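Local coordinates for putative metal-dependent hydrolase (Bacillus subtilis, PDB 6KNT), which binds two zinc ions and is probably a metallo-beta-lactamase-fold hydrolase related to the endoribonucleases that process tRNA 3' ends, at residues G211-T216 with G237-A242. Sequence-based numbering, arbitrary orientation.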
loop_
_atom_site.group_PDB
_atom_site.type_symbol
_atom_site.label_atom_id
_atom_site.label_comp_id
_atom_site.label_asym_id
_atom_site.label_seq_id
_atom_site.Cartn_x
_atom_site.Cartn_y
_atom_site.Cartn_z
ATOM N N GLY A 211 13.869 13.394 25.546
ATOM C CA GLY A 211 13.517 14.820 25.523
ATOM C C GLY A 211 12.054 15.031 25.162
ATOM O O GLY A 211 11.463 16.070 25.462
ATOM N N GLU A 212 11.460 14.019 24.537
ATOM C CA GLU A 212 10.179 14.174 23.862
ATOM C C GLU A 212 9.665 12.791 23.449
ATOM O O GLU A 212 10.454 11.884 23.112
ATOM C CB GLU A 212 10.345 15.086 22.636
ATOM C CG GLU A 212 9.085 15.246 21.785
ATOM C CD GLU A 212 9.181 16.366 20.732
ATOM O OE1 GLU A 212 9.960 17.356 20.927
ATOM O OE2 GLU A 212 8.442 16.246 19.718
ATOM N N LEU A 213 8.354 12.630 23.473
ATOM C CA LEU A 213 7.750 11.353 23.158
ATOM C C LEU A 213 6.696 11.498 22.063
ATOM O O LEU A 213 5.834 12.379 22.125
ATOM C CB LEU A 213 7.140 10.771 24.433
ATOM C CG LEU A 213 6.308 9.489 24.407
ATOM C CD1 LEU A 213 7.083 8.273 23.850
ATOM C CD2 LEU A 213 5.776 9.258 25.834
ATOM N N LEU A 214 6.765 10.627 21.070
ATOM C CA LEU A 214 5.780 10.572 20.002
ATOM C C LEU A 214 5.105 9.201 19.989
ATOM O O LEU A 214 5.786 8.182 19.855
ATOM C CB LEU A 214 6.448 10.816 18.640
ATOM C CG LEU A 214 5.564 10.739 17.386
ATOM C CD1 LEU A 214 4.490 11.836 17.369
ATOM C CD2 LEU A 214 6.430 10.815 16.150
ATOM N N LEU A 215 3.779 9.171 20.111
ATOM C CA LEU A 215 3.046 7.908 20.171
ATOM C C LEU A 215 2.505 7.503 18.808
ATOM O O LEU A 215 1.806 8.295 18.133
ATOM C CB LEU A 215 1.893 8.004 21.180
ATOM C CG LEU A 215 2.307 8.495 22.581
ATOM C CD1 LEU A 215 1.085 8.683 23.430
ATOM C CD2 LEU A 215 3.325 7.540 23.258
ATOM N N THR A 216 2.821 6.281 18.402
ATOM C CA THR A 216 2.521 5.849 17.046
ATOM C C THR A 216 1.963 4.423 17.010
ATOM O O THR A 216 1.599 3.879 18.057
ATOM C CB THR A 216 3.760 5.980 16.158
ATOM O OG1 THR A 216 3.360 5.961 14.793
ATOM C CG2 THR A 216 4.774 4.823 16.437
ATOM N N GLY A 237 7.868 15.310 29.966
ATOM C CA GLY A 237 8.180 16.076 28.749
ATOM C C GLY A 237 7.043 16.231 27.741
ATOM O O GLY A 237 5.905 15.862 28.023
ATOM N N GLU A 238 7.353 16.779 26.566
ATOM C CA GLU A 238 6.383 16.906 25.471
ATOM C C GLU A 238 5.916 15.544 24.912
ATOM O O GLU A 238 6.730 14.646 24.670
ATOM C CB GLU A 238 6.932 17.785 24.334
ATOM C CG GLU A 238 5.885 18.011 23.205
ATOM C CD GLU A 238 5.958 19.382 22.488
ATOM O OE1 GLU A 238 6.144 20.456 23.168
ATOM O OE2 GLU A 238 5.790 19.355 21.226
ATOM N N VAL A 239 4.604 15.394 24.734
ATOM C CA VAL A 239 4.054 14.172 24.176
ATOM C C VAL A 239 3.116 14.533 23.043
ATOM O O VAL A 239 2.344 15.462 23.175
ATOM C CB VAL A 239 3.290 13.329 25.239
ATOM C CG1 VAL A 239 2.715 12.095 24.615
ATOM C CG2 VAL A 239 4.193 12.934 26.398
ATOM N N ASN A 240 3.196 13.802 21.928
ATOM C CA ASN A 240 2.258 13.999 20.800
ATOM C C ASN A 240 1.783 12.696 20.210
ATOM O O ASN A 240 2.461 11.676 20.296
ATOM C CB ASN A 240 2.878 14.825 19.671
ATOM C CG ASN A 240 3.262 16.182 20.109
ATOM O OD1 ASN A 240 2.438 17.085 20.125
ATOM N ND2 ASN A 240 4.514 16.350 20.488
ATOM N N ILE A 241 0.610 12.752 19.606
ATOM C CA ILE A 241 0.091 11.670 18.827
ATOM C C ILE A 241 0.637 11.818 17.410
ATOM O O ILE A 241 0.526 12.858 16.819
ATOM C CB ILE A 241 -1.452 11.715 18.814
ATOM C CG1 ILE A 241 -1.983 11.625 20.243
ATOM C CG2 ILE A 241 -2.015 10.574 17.932
ATOM C CD1 ILE A 241 -1.587 10.336 20.976
ATOM N N ALA A 242 1.234 10.768 16.873
ATOM C CA ALA A 242 1.686 10.785 15.494
ATOM C C ALA A 242 0.521 11.023 14.503
ATOM O O ALA A 242 -0.613 10.588 14.751
ATOM C CB ALA A 242 2.381 9.475 15.183
HETATM O O HOH W 1 6.324 14.393 19.847
#
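Leu213 and Leu215 pair in parallel with Val239 and Ile241, their strand segments 4.8 Å apart at closest approach and 18° from aligned, and four backbone hydrogen bonds join them: Leu213 N to Glu238 O, Asn240 N to Leu213 O, Leu215 N to Asn240 O (2.8 Å) and Ala242 N to Leu215 O. On the face of Leu213 and Val239, side chains run alongside each other, and Leu213 CD2 meets Val239 CG2 at 4.0 Å. Leu215, with CG anti to its carbonyl carbon (chi1 -53°), brings its CD1 to 4.0 Å from both Val239 CG1 and Ile241 CD1. Helix 224-232, the crossover of this beta-alpha-beta unit, packs on this face through Leu227, while helix 198-208 touches Leu213 and Leu215. On the opposite face, Leu214 CD1 lies against Ala242 CB (3.8 Å), whereas Glu212, Glu238 and Asn240 form a polar group. One water donates to Glu212 OE2 (2.8 Å) and Leu213 O and accepts from Asn240 ND2 (2.7 Å), bridging side chains whose carboxylate and amide planes differ by 60°. The same ND2 also makes a weak bond to Glu238 OE2. Beyond the pairing, Thr216 OG1 bonds to Tyr28 OH just before the zinc ligand His217. The amide and water link Glu212 OE2 and Glu238 OE2, 4.4 Å apart, and probably offset part of their repulsion, while the Leu213 face packs on both helices largely through apolar side chains.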